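Local structure of nicotinate phosphoribosyltransferase (Porphyromonas gingivalis, 2IM5) at residues H213-F218 and Y230-D235; Y223-A228 and P379-L384; K14-Y19 and E234-V239. The protein probably catalyses the ATP-dependent formation of nicotinate D-ribonucleotide from nicotinate and 5-phosphoribosyl 1-diphosphate, an entry step into NAD(+) biosynthesis. All coordinates share one frame; numbering follows the deposited sequence.

Contact 1 of 3, residues H213-F218 and Y230-D235; sequences HEWIQF and YVAMED
Where helices 213-223 and 228-240 of the barrel domain follow each other across a short loop, Trp215 and Ile216 meet Ala232 and Asp235. The pair illustrates how an indole N-H can bond a carbonyl within the neighbouring helix while the alanine CB of the same residue receives an isoleucine. The indole NE1 of Trp215 donates to the carbonyl O of Ala232 at 3.0 Å; the bond is moderately bent (N-H...O 154°), and the donor stands 40° out of the carbonyl plane, not on a lone pair. Trp215 reaches that far because its CG lies anti to the backbone N, which swings the ring across the gap. The benzene part of the indole continues past the carbonyl, and CZ2 comes within 3.6 Å of Asp235 CB, the ring and carboxylate planes standing steeply to one another. On the Ile216 side the fit is tighter: CD1 presses on Ala232 CB at 3.3 Å, shorter than usual for two carbons. His219 of the same helix packs edge-to-face on Trp215. The segment axes approach to 9.0 Å and run 119° apart, making a splayed pair of consecutive helices on the outside of an alpha/beta barrel.

Contact 2 of 3, residues Y223-A228 and P379-L384; sequences YGYKMA and PEEILL
Tyr225 and Glu381 join the loop between helices 213-223 and 228-240 to helix 379-389, a case of a C-terminal helix packing on a loop between two helices of the barrel-type fold, chiefly through one buried tyrosine. The close-packed part is the phenol end. Tyr225 OH donates to Glu381 OE2, and the modelled separation of 2.4 Å is so short that its exact value is doubtful. OE2 lies at the ring edge, in the ring plane, and the carboxylate is turned 32° from that plane. With CG anti to the backbone N (chi1 -166°), Glu381 places that atom 3.2 Å from Tyr225 OH, and the bend at chi2 then turns the carboxylate so that OE2 meets the hydroxyl. Farther along the same helix Ala385, Thr388 and Leu389 touch the tyrosine, and Tyr252 meets its ring edge-to-face. Ahead of it, Gly224 ends helix 213-223 with a positive phi that, together with its psi, only glycine accepts comfortably. The contrast lies at Leu384, an exposed residue at the margin of the contact. Here nothing is tight: Leu384 CG stays 4.5 Å from Tyr225 CE2, and the nearest approach is of the backbone C of Leu384, 4.4 Å from Tyr225 CE2.

Contact 3 of 3, residues K14-Y19 and E234-V239; sequences KFTTGY and EDWINV
Trp236 and Val239 of helix 228-240 meet Thr16 and Tyr19 of helix 12-24, an instance of two helices crossing almost at right angles through an indole and a phenol set against a threonine and a valine. In the first shell the indole of Trp236 arrives edge-on: CH2 lies 3.7 Å from Thr16 OG1, which is in the ring plane, and 3.9 Å from Thr16 CB. One helical turn later Val239 CG1 approaches the Tyr19 ring obliquely, 3.6 Å from both CD2 and CE2, and the two side chains run past each other in opposite directions. CG of Tyr19 is anti to its own N (chi1 171°), which carries the ring out towards the valine. Beyond the ring a water donates to Val239 O at 2.8 Å and touches Tyr19 OH only weakly. The next shell sets these groups in place. Trp236 NE1 is bonded to Leu244 O, fixing the swing of the indole; Thr17 OG1 turns back to Tyr13 O in its own helix; and Tyr240 OH reaches Thr16 O. With segment axes 11.1 Å apart at 95°, this is side-chain-mediated crossed helix packing, joining the N-terminal domain to an outer helix of the barrel-type phosphoribosyltransferase fold.

How the contacts relate
From the N terminus, helix 12-24 supplies the first half of contact 3, which closes on helix 228-240 with 214 residues between its segments. Contact 1 is far more local, with only 11 residues between its segments; its first segment lies within that long loop and its second ends on the same stretch of helix, the two contacts sharing Glu234 and Asp235. They also touch directly, through a salt bridge from Glu214 OE2 to Lys14 NZ and through Trp215 against Trp236. Contact 2 begins within the loop between the consecutive helices and closes on helix 379-389, so it crosses both others. Together the three join helix 12-24, helices 213-223 and 228-240, and helix 379-389.

Contact 1 of 3, residues H213-F218 and Y230-D235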
ATOM      1  N   HIS A 213       1.755   4.535   4.539  1.00 18.89           N
ATOM      2  CA  HIS A 213       1.548   5.102   5.861  1.00 18.42           C
ATOM      3  C   HIS A 213       2.711   4.756   6.784  1.00 17.93           C
ATOM      4  O   HIS A 213       3.084   5.570   7.625  1.00 18.19           O
ATOM      5  CB  HIS A 213       0.261   4.562   6.495  1.00 20.36           C
ATOM      6  CG  HIS A 213      -0.997   5.077   5.870  1.00 20.82           C
ATOM      7  ND1 HIS A 213      -1.399   6.391   5.974  1.00 23.69           N
ATOM      8  CD2 HIS A 213      -1.942   4.453   5.129  1.00 22.28           C
ATOM      9  CE1 HIS A 213      -2.538   6.555   5.324  1.00 21.84           C
ATOM     10  NE2 HIS A 213      -2.888   5.395   4.802  1.00 23.64           N
ATOM     11  N   GLU A 214       3.280   3.556   6.630  1.00 17.42           N
ATOM     12  CA  GLU A 214       4.379   3.129   7.502  1.00 17.66           C
ATOM     13  C   GLU A 214       5.554   4.105   7.487  1.00 17.48           C
ATOM     14  O   GLU A 214       6.224   4.288   8.504  1.00 17.39           O
ATOM     15  CB  GLU A 214       4.873   1.715   7.136  1.00 17.22           C
ATOM     16  CG  GLU A 214       5.472   1.578   5.750  1.00 19.11           C
ATOM     17  CD  GLU A 214       6.106   0.207   5.507  1.00 20.90           C
ATOM     18  OE1 GLU A 214       7.220  -0.049   6.019  1.00 21.77           O
ATOM     19  OE2 GLU A 214       5.487  -0.617   4.803  1.00 21.53           O
ATOM     20  N   TRP A 215       5.792   4.733   6.337  1.00 16.78           N
ATOM     21  CA  TRP A 215       6.886   5.693   6.203  1.00 17.24           C
ATOM     22  C   TRP A 215       6.648   6.863   7.143  1.00 16.60           C
ATOM     23  O   TRP A 215       7.545   7.260   7.879  1.00 17.87           O
ATOM     24  CB  TRP A 215       6.987   6.184   4.755  1.00 16.53           C
ATOM     25  CG  TRP A 215       8.036   7.235   4.516  1.00 17.06           C
ATOM     26  CD1 TRP A 215       7.822   8.532   4.133  1.00 16.12           C
ATOM     27  CD2 TRP A 215       9.466   7.076   4.614  1.00 15.80           C
ATOM     28  NE1 TRP A 215       9.023   9.185   3.984  1.00 16.71           N
ATOM     29  CE2 TRP A 215      10.046   8.318   4.272  1.00 15.81           C
ATOM     30  CE3 TRP A 215      10.306   6.008   4.956  1.00 15.47           C
ATOM     31  CZ2 TRP A 215      11.431   8.521   4.261  1.00 15.86           C
ATOM     32  CZ3 TRP A 215      11.688   6.209   4.949  1.00 18.05           C
ATOM     33  CH2 TRP A 215      12.235   7.460   4.602  1.00 17.72           C
ATOM     34  N   ILE A 216       5.431   7.399   7.138  1.00 16.54           N
ATOM     35  CA  ILE A 216       5.091   8.521   8.012  1.00 16.78           C
ATOM     36  C   ILE A 216       5.070   8.061   9.470  1.00 15.93           C
ATOM     37  O   ILE A 216       5.563   8.742  10.357  1.00 15.69           O
ATOM     38  CB  ILE A 216       3.695   9.097   7.692  1.00 17.20           C
ATOM     39  CG1 ILE A 216       3.557   9.387   6.199  1.00 19.19           C
ATOM     40  CG2 ILE A 216       3.463  10.357   8.497  1.00 17.58           C
ATOM     41  CD1 ILE A 216       4.517  10.386   5.684  1.00 20.57           C
ATOM     42  N   GLN A 217       4.470   6.900   9.706  1.00 16.71           N
ATOM     43  CA  GLN A 217       4.364   6.340  11.051  1.00 16.09           C
ATOM     44  C   GLN A 217       5.737   6.107  11.686  1.00 15.80           C
ATOM     45  O   GLN A 217       5.921   6.313  12.880  1.00 15.38           O
ATOM     46  CB  GLN A 217       3.603   5.026  10.984  1.00 16.15           C
ATOM     47  CG  GLN A 217       2.135   5.182  10.683  1.00 16.86           C
ATOM     48  CD  GLN A 217       1.435   3.838  10.603  1.00 20.43           C
ATOM     49  OE1 GLN A 217       1.561   3.122   9.610  1.00 22.35           O
ATOM     50  NE2 GLN A 217       0.721   3.475  11.662  1.00 21.05           N
ATOM     51  N   PHE A 218       6.694   5.653  10.882  1.00 15.75           N
ATOM     52  CA  PHE A 218       8.042   5.423  11.385  1.00 15.83           C
ATOM     53  C   PHE A 218       8.569   6.762  11.900  1.00 16.74           C
ATOM     54  O   PHE A 218       9.106   6.842  13.003  1.00 16.15           O
ATOM     55  CB  PHE A 218       8.947   4.897  10.270  1.00 14.51           C
ATOM     56  CG  PHE A 218      10.395   4.815  10.654  1.00 16.90           C
ATOM     57  CD1 PHE A 218      10.841   3.833  11.536  1.00 15.87           C
ATOM     58  CD2 PHE A 218      11.318   5.731  10.144  1.00 15.47           C
ATOM     59  CE1 PHE A 218      12.186   3.763  11.907  1.00 16.50           C
ATOM     60  CE2 PHE A 218      12.665   5.669  10.510  1.00 16.55           C
ATOM     61  CZ  PHE A 218      13.101   4.686  11.390  1.00 17.23           C
ATOM     62  N   TYR A 230       6.202  16.523   8.227  1.00 13.34           N
ATOM     63  CA  TYR A 230       7.244  17.363   7.634  1.00 15.79           C
ATOM     64  C   TYR A 230       8.556  16.623   7.354  1.00 15.40           C
ATOM     65  O   TYR A 230       9.070  16.657   6.237  1.00 14.73           O
ATOM     66  CB  TYR A 230       7.534  18.571   8.528  1.00 15.51           C
ATOM     67  CG  TYR A 230       8.523  19.528   7.907  1.00 20.55           C
ATOM     68  CD1 TYR A 230       8.108  20.500   6.991  1.00 22.83           C
ATOM     69  CD2 TYR A 230       9.884  19.429   8.195  1.00 21.47           C
ATOM     70  CE1 TYR A 230       9.032  21.350   6.379  1.00 26.17           C
ATOM     71  CE2 TYR A 230      10.813  20.265   7.591  1.00 25.08           C
ATOM     72  CZ  TYR A 230      10.383  21.223   6.686  1.00 27.11           C
ATOM     73  OH  TYR A 230      11.311  22.051   6.101  1.00 31.35           O
ATOM     74  N   VAL A 231       9.104  15.962   8.371  1.00 16.45           N
ATOM     75  CA  VAL A 231      10.360  15.233   8.194  1.00 17.08           C
ATOM     76  C   VAL A 231      10.207  14.045   7.236  1.00 16.64           C
ATOM     77  O   VAL A 231      11.140  13.706   6.500  1.00 17.58           O
ATOM     78  CB  VAL A 231      10.904  14.737   9.538  1.00 18.04           C
ATOM     79  CG1 VAL A 231      12.277  14.100   9.341  1.00 20.27           C
ATOM     80  CG2 VAL A 231      11.014  15.903  10.505  1.00 19.11           C
ATOM     81  N   ALA A 232       9.039  13.409   7.245  1.00 13.46           N
ATOM     82  CA  ALA A 232       8.802  12.291   6.340  1.00 13.85           C
ATOM     83  C   ALA A 232       8.892  12.785   4.885  1.00 12.40           C
ATOM     84  O   ALA A 232       9.508  12.137   4.040  1.00 11.66           O
ATOM     85  CB  ALA A 232       7.429  11.674   6.604  1.00 12.84           C
ATOM     86  N   MET A 233       8.287  13.937   4.604  1.00 12.31           N
ATOM     87  CA  MET A 233       8.331  14.498   3.254  1.00 14.03           C
ATOM     88  C   MET A 233       9.760  14.934   2.878  1.00 15.03           C
ATOM     89  O   MET A 233      10.210  14.684   1.762  1.00 13.36           O
ATOM     90  CB  MET A 233       7.366  15.693   3.121  1.00 13.92           C
ATOM     91  CG  MET A 233       5.875  15.318   3.068  1.00 16.78           C
ATOM     92  SD  MET A 233       4.769  16.737   2.754  1.00 11.49           S
ATOM     93  CE  MET A 233       4.144  16.320   1.301  1.00 20.62           C
ATOM     94  N   GLU A 234      10.466  15.585   3.805  1.00 14.68           N
ATOM     95  CA  GLU A 234      11.835  16.023   3.535  1.00 17.64           C
ATOM     96  C   GLU A 234      12.737  14.825   3.252  1.00 18.34           C
ATOM     97  O   GLU A 234      13.579  14.878   2.356  1.00 17.91           O
ATOM     98  CB  GLU A 234      12.400  16.821   4.717  1.00 20.65           C
ATOM     99  CG  GLU A 234      11.853  18.234   4.830  1.00 25.05           C
ATOM    100  CD  GLU A 234      12.461  19.176   3.795  1.00 28.97           C
ATOM    101  OE1 GLU A 234      13.599  19.646   4.012  1.00 31.09           O
ATOM    102  OE2 GLU A 234      11.812  19.438   2.762  1.00 27.78           O
ATOM    103  N   ASP A 235      12.559  13.744   4.012  1.00 17.32           N
ATOM    104  CA  ASP A 235      13.367  12.551   3.800  1.00 17.05           C
ATOM    105  C   ASP A 235      13.018  11.885   2.474  1.00 17.09           C
ATOM    106  O   ASP A 235      13.896  11.368   1.785  1.00 16.73           O
ATOM    107  CB  ASP A 235      13.191  11.562   4.964  1.00 18.21           C
ATOM    108  CG  ASP A 235      13.878  12.041   6.242  1.00 20.80           C
ATOM    109  OD1 ASP A 235      14.658  13.015   6.165  1.00 22.55           O
ATOM    110  OD2 ASP A 235      13.656  11.449   7.320  1.00 18.99           O
TER

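Contact 2 of 3, residues Y223-A228 and P379-L384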
ATOM      1  N   TYR A 223      10.663  10.619  15.452  1.00 18.11           N
ATOM      2  CA  TYR A 223      10.775  12.071  15.596  1.00 17.58           C
ATOM      3  C   TYR A 223       9.642  12.779  16.335  1.00 17.31           C
ATOM      4  O   TYR A 223       9.737  13.969  16.608  1.00 20.07           O
ATOM      5  CB  TYR A 223      10.931  12.706  14.219  1.00 18.02           C
ATOM      6  CG  TYR A 223      12.154  12.237  13.489  1.00 19.09           C
ATOM      7  CD1 TYR A 223      13.427  12.616  13.909  1.00 22.51           C
ATOM      8  CD2 TYR A 223      12.048  11.387  12.393  1.00 19.59           C
ATOM      9  CE1 TYR A 223      14.566  12.154  13.256  1.00 23.67           C
ATOM     10  CE2 TYR A 223      13.180  10.919  11.732  1.00 20.45           C
ATOM     11  CZ  TYR A 223      14.433  11.305  12.170  1.00 21.92           C
ATOM     12  OH  TYR A 223      15.556  10.836  11.532  1.00 25.95           O
ATOM     13  N   GLY A 224       8.576  12.064  16.661  1.00 16.42           N
ATOM     14  CA  GLY A 224       7.469  12.698  17.348  1.00 15.94           C
ATOM     15  C   GLY A 224       6.381  13.085  16.368  1.00 17.12           C
ATOM     16  O   GLY A 224       6.631  13.198  15.158  1.00 15.02           O
ATOM     17  N   TYR A 225       5.180  13.317  16.891  1.00 16.55           N
ATOM     18  CA  TYR A 225       4.027  13.662  16.065  1.00 18.86           C
ATOM     19  C   TYR A 225       4.019  15.051  15.427  1.00 19.87           C
ATOM     20  O   TYR A 225       3.569  15.209  14.295  1.00 19.84           O
ATOM     21  CB  TYR A 225       2.753  13.451  16.881  1.00 19.95           C
ATOM     22  CG  TYR A 225       2.652  12.032  17.382  1.00 21.22           C
ATOM     23  CD1 TYR A 225       2.439  10.976  16.495  1.00 19.95           C
ATOM     24  CD2 TYR A 225       2.843  11.734  18.731  1.00 22.22           C
ATOM     25  CE1 TYR A 225       2.420   9.665  16.932  1.00 21.66           C
ATOM     26  CE2 TYR A 225       2.830  10.420  19.186  1.00 20.84           C
ATOM     27  CZ  TYR A 225       2.616   9.391  18.281  1.00 23.62           C
ATOM     28  OH  TYR A 225       2.598   8.087  18.707  1.00 23.07           O
ATOM     29  N   LYS A 226       4.509  16.060  16.134  1.00 20.77           N
ATOM     30  CA  LYS A 226       4.504  17.401  15.567  1.00 21.93           C
ATOM     31  C   LYS A 226       5.254  17.512  14.240  1.00 21.63           C
ATOM     32  O   LYS A 226       4.759  18.123  13.301  1.00 22.64           O
ATOM     33  CB  LYS A 226       5.053  18.410  16.579  1.00 21.89           C
ATOM     34  CG  LYS A 226       4.082  18.698  17.724  1.00 22.72           C
ATOM     35  CD  LYS A 226       4.649  19.701  18.723  1.00 23.32           C
ATOM     36  CE  LYS A 226       3.598  20.069  19.763  1.00 21.30           C
ATOM     37  NZ  LYS A 226       4.103  21.026  20.770  1.00 23.30           N
ATOM     38  N   MET A 227       6.432  16.907  14.149  1.00 22.02           N
ATOM     39  CA  MET A 227       7.218  16.976  12.922  1.00 23.98           C
ATOM     40  C   MET A 227       7.145  15.766  11.988  1.00 21.93           C
ATOM     41  O   MET A 227       7.782  15.766  10.935  1.00 22.79           O
ATOM     42  CB  MET A 227       8.682  17.249  13.266  1.00 26.00           C
ATOM     43  CG  MET A 227       8.964  18.692  13.694  1.00 31.29           C
ATOM     44  SD  MET A 227       8.541  19.947  12.419  1.00 34.87           S
ATOM     45  CE  MET A 227       7.334  20.948  13.340  1.00 32.53           C
ATOM     46  N   ALA A 228       6.364  14.755  12.357  1.00 19.08           N
ATOM     47  CA  ALA A 228       6.255  13.534  11.544  1.00 17.36           C
ATOM     48  C   ALA A 228       6.053  13.771  10.049  1.00 16.42           C
ATOM     49  O   ALA A 228       6.901  13.375   9.235  1.00 16.27           O
ATOM     50  CB  ALA A 228       5.140  12.644  12.078  1.00 15.18           C
ATOM     51  N   PRO A 379      -3.251   1.608  22.308  1.00 39.32           N
ATOM     52  CA  PRO A 379      -4.180   2.595  22.875  1.00 39.03           C
ATOM     53  C   PRO A 379      -3.496   3.744  23.616  1.00 39.58           C
ATOM     54  O   PRO A 379      -3.843   4.905  23.416  1.00 40.26           O
ATOM     55  CB  PRO A 379      -5.045   1.751  23.802  1.00 39.06           C
ATOM     56  CG  PRO A 379      -5.127   0.456  23.070  1.00 38.72           C
ATOM     57  CD  PRO A 379      -3.691   0.239  22.633  1.00 39.26           C
ATOM     58  N   GLU A 380      -2.538   3.414  24.474  1.00 40.24           N
ATOM     59  CA  GLU A 380      -1.807   4.422  25.232  1.00 41.10           C
ATOM     60  C   GLU A 380      -1.121   5.396  24.268  1.00 38.84           C
ATOM     61  O   GLU A 380      -1.147   6.610  24.473  1.00 37.39           O
ATOM     62  CB  GLU A 380      -0.752   3.740  26.113  1.00 45.38           C
ATOM     63  CG  GLU A 380      -0.032   4.664  27.098  1.00 51.63           C
ATOM     64  CD  GLU A 380      -0.876   5.003  28.327  1.00 55.84           C
ATOM     65  OE1 GLU A 380      -0.330   5.648  29.261  1.00 56.51           O
ATOM     66  OE2 GLU A 380      -2.077   4.625  28.358  1.00 57.26           O
ATOM     67  N   GLU A 381      -0.517   4.855  23.210  1.00 36.75           N
ATOM     68  CA  GLU A 381       0.192   5.669  22.232  1.00 34.06           C
ATOM     69  C   GLU A 381      -0.767   6.526  21.416  1.00 33.63           C
ATOM     70  O   GLU A 381      -0.455   7.665  21.075  1.00 32.85           O
ATOM     71  CB  GLU A 381       1.021   4.776  21.307  1.00 33.02           C
ATOM     72  CG  GLU A 381       2.049   5.524  20.461  1.00 35.68           C
ATOM     73  CD  GLU A 381       3.053   6.301  21.298  1.00 36.73           C
ATOM     74  OE1 GLU A 381       3.507   5.767  22.329  1.00 38.34           O
ATOM     75  OE2 GLU A 381       3.399   7.443  20.922  1.00 38.34           O
ATOM     76  N   ILE A 382      -1.938   5.980  21.102  1.00 33.24           N
ATOM     77  CA  ILE A 382      -2.935   6.722  20.334  1.00 32.67           C
ATOM     78  C   ILE A 382      -3.365   7.978  21.090  1.00 33.14           C
ATOM     79  O   ILE A 382      -3.487   9.059  20.504  1.00 32.59           O
ATOM     80  CB  ILE A 382      -4.186   5.864  20.055  1.00 32.96           C
ATOM     81  CG1 ILE A 382      -3.847   4.752  19.062  1.00 33.16           C
ATOM     82  CG2 ILE A 382      -5.309   6.741  19.505  1.00 32.22           C
ATOM     83  CD1 ILE A 382      -4.970   3.752  18.850  1.00 32.84           C
ATOM     84  N   LEU A 383      -3.599   7.824  22.388  1.00 32.88           N
ATOM     85  CA  LEU A 383      -3.992   8.936  23.244  1.00 32.42           C
ATOM     86  C   LEU A 383      -2.894  10.004  23.226  1.00 29.86           C
ATOM     87  O   LEU A 383      -3.178  11.195  23.099  1.00 29.81           O
ATOM     88  CB  LEU A 383      -4.191   8.442  24.683  1.00 36.22           C
ATOM     89  CG  LEU A 383      -5.406   8.967  25.453  1.00 40.26           C
ATOM     90  CD1 LEU A 383      -5.340   8.471  26.899  1.00 42.00           C
ATOM     91  CD2 LEU A 383      -5.439  10.491  25.412  1.00 42.44           C
ATOM     92  N   LEU A 384      -1.645   9.565  23.366  1.00 26.54           N
ATOM     93  CA  LEU A 384      -0.510  10.474  23.374  1.00 25.12           C
ATOM     94  C   LEU A 384      -0.455  11.262  22.064  1.00 22.96           C
ATOM     95  O   LEU A 384      -0.219  12.463  22.074  1.00 22.53           O
ATOM     96  CB  LEU A 384       0.798   9.693  23.576  1.00 25.98           C
ATOM     97  CG  LEU A 384       2.071  10.538  23.653  1.00 26.55           C
ATOM     98  CD1 LEU A 384       2.038  11.374  24.913  1.00 27.46           C
ATOM     99  CD2 LEU A 384       3.297   9.636  23.659  1.00 27.56           C
TER

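Contact 3 of 3, residues K14-Y19 and E234-V239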
ATOM      1  N   LYS A  14       6.679  -1.201  -1.572  1.00 17.87           N
ATOM      2  CA  LYS A  14       7.547  -1.996  -0.714  1.00 16.69           C
ATOM      3  C   LYS A  14       9.000  -1.740  -1.118  1.00 18.24           C
ATOM      4  O   LYS A  14       9.884  -1.646  -0.261  1.00 18.56           O
ATOM      5  CB  LYS A  14       7.204  -3.486  -0.832  1.00 18.39           C
ATOM      6  CG  LYS A  14       5.768  -3.837  -0.397  1.00 20.62           C
ATOM      7  CD  LYS A  14       5.605  -4.035   1.118  1.00 20.28           C
ATOM      8  CE  LYS A  14       5.908  -2.773   1.931  1.00 21.15           C
ATOM      9  NZ  LYS A  14       5.548  -2.920   3.379  1.00 19.96           N
ATOM     10  N   PHE A  15       9.249  -1.606  -2.421  1.00 17.77           N
ATOM     11  CA  PHE A  15      10.605  -1.343  -2.901  1.00 17.76           C
ATOM     12  C   PHE A  15      11.018   0.115  -2.710  1.00 17.41           C
ATOM     13  O   PHE A  15      12.145   0.392  -2.299  1.00 20.54           O
ATOM     14  CB  PHE A  15      10.753  -1.704  -4.384  1.00 17.54           C
ATOM     15  CG  PHE A  15      10.669  -3.174  -4.666  1.00 19.71           C
ATOM     16  CD1 PHE A  15      11.328  -4.093  -3.863  1.00 19.32           C
ATOM     17  CD2 PHE A  15       9.952  -3.642  -5.758  1.00 22.92           C
ATOM     18  CE1 PHE A  15      11.275  -5.457  -4.143  1.00 18.24           C
ATOM     19  CE2 PHE A  15       9.896  -5.009  -6.044  1.00 23.37           C
ATOM     20  CZ  PHE A  15      10.562  -5.915  -5.230  1.00 19.62           C
ATOM     21  N   THR A  16      10.122   1.051  -3.003  1.00 15.54           N
ATOM     22  CA  THR A  16      10.464   2.461  -2.851  1.00 14.69           C
ATOM     23  C   THR A  16      10.684   2.831  -1.387  1.00 14.50           C
ATOM     24  O   THR A  16      11.581   3.614  -1.060  1.00 15.96           O
ATOM     25  CB  THR A  16       9.382   3.391  -3.471  1.00 12.82           C
ATOM     26  OG1 THR A  16       8.117   3.157  -2.836  1.00 14.63           O
ATOM     27  CG2 THR A  16       9.251   3.124  -4.962  1.00 11.62           C
ATOM     28  N   THR A  17       9.871   2.273  -0.500  1.00 14.13           N
ATOM     29  CA  THR A  17      10.034   2.549   0.923  1.00 15.52           C
ATOM     30  C   THR A  17      11.214   1.730   1.427  1.00 14.14           C
ATOM     31  O   THR A  17      11.948   2.160   2.310  1.00 17.12           O
ATOM     32  CB  THR A  17       8.776   2.170   1.711  1.00 16.18           C
ATOM     33  OG1 THR A  17       7.643   2.760   1.071  1.00 17.87           O
ATOM     34  CG2 THR A  17       8.863   2.684   3.152  1.00 15.88           C
ATOM     35  N   GLY A  18      11.391   0.545   0.852  1.00 14.70           N
ATOM     36  CA  GLY A  18      12.497  -0.309   1.249  1.00 13.46           C
ATOM     37  C   GLY A  18      13.830   0.369   0.981  1.00 12.54           C
ATOM     38  O   GLY A  18      14.746   0.282   1.802  1.00 15.23           O
ATOM     39  N   TYR A  19      13.955   1.039  -0.161  1.00 10.81           N
ATOM     40  CA  TYR A  19      15.203   1.733  -0.479  1.00 11.51           C
ATOM     41  C   TYR A  19      15.340   2.965   0.402  1.00 11.68           C
ATOM     42  O   TYR A  19      16.437   3.293   0.856  1.00 13.67           O
ATOM     43  CB  TYR A  19      15.268   2.144  -1.954  1.00 10.82           C
ATOM     44  CG  TYR A  19      16.442   3.055  -2.241  1.00 11.87           C
ATOM     45  CD1 TYR A  19      17.740   2.663  -1.928  1.00 11.90           C
ATOM     46  CD2 TYR A  19      16.248   4.342  -2.746  1.00 13.94           C
ATOM     47  CE1 TYR A  19      18.816   3.532  -2.094  1.00 12.40           C
ATOM     48  CE2 TYR A  19      17.319   5.219  -2.919  1.00 12.43           C
ATOM     49  CZ  TYR A  19      18.596   4.809  -2.588  1.00 11.09           C
ATOM     50  OH  TYR A  19      19.649   5.677  -2.736  1.00 12.09           O
ATOM     51  N   GLU A 234      10.466  15.585   3.805  1.00 14.68           N
ATOM     52  CA  GLU A 234      11.835  16.023   3.535  1.00 17.64           C
ATOM     53  C   GLU A 234      12.737  14.825   3.252  1.00 18.34           C
ATOM     54  O   GLU A 234      13.579  14.878   2.356  1.00 17.91           O
ATOM     55  CB  GLU A 234      12.400  16.821   4.717  1.00 20.65           C
ATOM     56  CG  GLU A 234      11.853  18.234   4.830  1.00 25.05           C
ATOM     57  CD  GLU A 234      12.461  19.176   3.795  1.00 28.97           C
ATOM     58  OE1 GLU A 234      13.599  19.646   4.012  1.00 31.09           O
ATOM     59  OE2 GLU A 234      11.812  19.438   2.762  1.00 27.78           O
ATOM     60  N   ASP A 235      12.559  13.744   4.012  1.00 17.32           N
ATOM     61  CA  ASP A 235      13.367  12.551   3.800  1.00 17.05           C
ATOM     62  C   ASP A 235      13.018  11.885   2.474  1.00 17.09           C
ATOM     63  O   ASP A 235      13.896  11.368   1.785  1.00 16.73           O
ATOM     64  CB  ASP A 235      13.191  11.562   4.964  1.00 18.21           C
ATOM     65  CG  ASP A 235      13.878  12.041   6.242  1.00 20.80           C
ATOM     66  OD1 ASP A 235      14.658  13.015   6.165  1.00 22.55           O
ATOM     67  OD2 ASP A 235      13.656  11.449   7.320  1.00 18.99           O
ATOM     68  N   TRP A 236      11.738  11.903   2.108  1.00 16.49           N
ATOM     69  CA  TRP A 236      11.321  11.298   0.848  1.00 15.24           C
ATOM     70  C   TRP A 236      11.961  12.057  -0.320  1.00 15.50           C
ATOM     71  O   TRP A 236      12.381  11.461  -1.322  1.00 14.17           O
ATOM     72  CB  TRP A 236       9.795  11.328   0.729  1.00 15.22           C
ATOM     73  CG  TRP A 236       9.257  10.496  -0.398  1.00 15.58           C
ATOM     74  CD1 TRP A 236       8.792  10.945  -1.595  1.00 16.77           C
ATOM     75  CD2 TRP A 236       9.107   9.068  -0.421  1.00 16.71           C
ATOM     76  NE1 TRP A 236       8.357   9.890  -2.367  1.00 17.17           N
ATOM     77  CE2 TRP A 236       8.538   8.726  -1.669  1.00 16.21           C
ATOM     78  CE3 TRP A 236       9.398   8.045   0.493  1.00 16.73           C
ATOM     79  CZ2 TRP A 236       8.251   7.407  -2.027  1.00 16.72           C
ATOM     80  CZ3 TRP A 236       9.111   6.729   0.137  1.00 17.63           C
ATOM     81  CH2 TRP A 236       8.543   6.421  -1.112  1.00 16.46           C
ATOM     82  N   ILE A 237      12.032  13.374  -0.187  1.00 14.61           N
ATOM     83  CA  ILE A 237      12.635  14.212  -1.215  1.00 15.72           C
ATOM     84  C   ILE A 237      14.137  13.938  -1.282  1.00 16.15           C
ATOM     85  O   ILE A 237      14.730  13.902  -2.367  1.00 16.01           O
ATOM     86  CB  ILE A 237      12.401  15.703  -0.910  1.00 17.03           C
ATOM     87  CG1 ILE A 237      10.908  16.019  -1.042  1.00 17.35           C
ATOM     88  CG2 ILE A 237      13.235  16.575  -1.852  1.00 15.66           C
ATOM     89  CD1 ILE A 237      10.517  17.350  -0.440  1.00 16.75           C
ATOM     90  N   ASN A 238      14.756  13.742  -0.121  1.00 15.07           N
ATOM     91  CA  ASN A 238      16.186  13.442  -0.094  1.00 15.72           C
ATOM     92  C   ASN A 238      16.445  12.154  -0.860  1.00 16.86           C
ATOM     93  O   ASN A 238      17.428  12.035  -1.588  1.00 19.84           O
ATOM     94  CB  ASN A 238      16.675  13.281   1.347  1.00 13.84           C
ATOM     95  CG  ASN A 238      18.121  12.787   1.431  1.00 16.73           C
ATOM     96  OD1 ASN A 238      18.412  11.605   1.205  1.00 14.24           O
ATOM     97  ND2 ASN A 238      19.035  13.699   1.749  1.00 14.98           N
ATOM     98  N   VAL A 239      15.549  11.188  -0.706  1.00 15.99           N
ATOM     99  CA  VAL A 239      15.719   9.914  -1.376  1.00 15.24           C
ATOM    100  C   VAL A 239      15.392   9.940  -2.868  1.00 16.60           C
ATOM    101  O   VAL A 239      16.162   9.428  -3.680  1.00 15.17           O
ATOM    102  CB  VAL A 239      14.850   8.819  -0.695  1.00 15.49           C
ATOM    103  CG1 VAL A 239      14.982   7.490  -1.439  1.00 13.09           C
ATOM    104  CG2 VAL A 239      15.261   8.659   0.772  1.00  9.93           C
TER
HETATM  105  O   HOH W   1      18.900   9.061  -3.132  1.00 28.82           O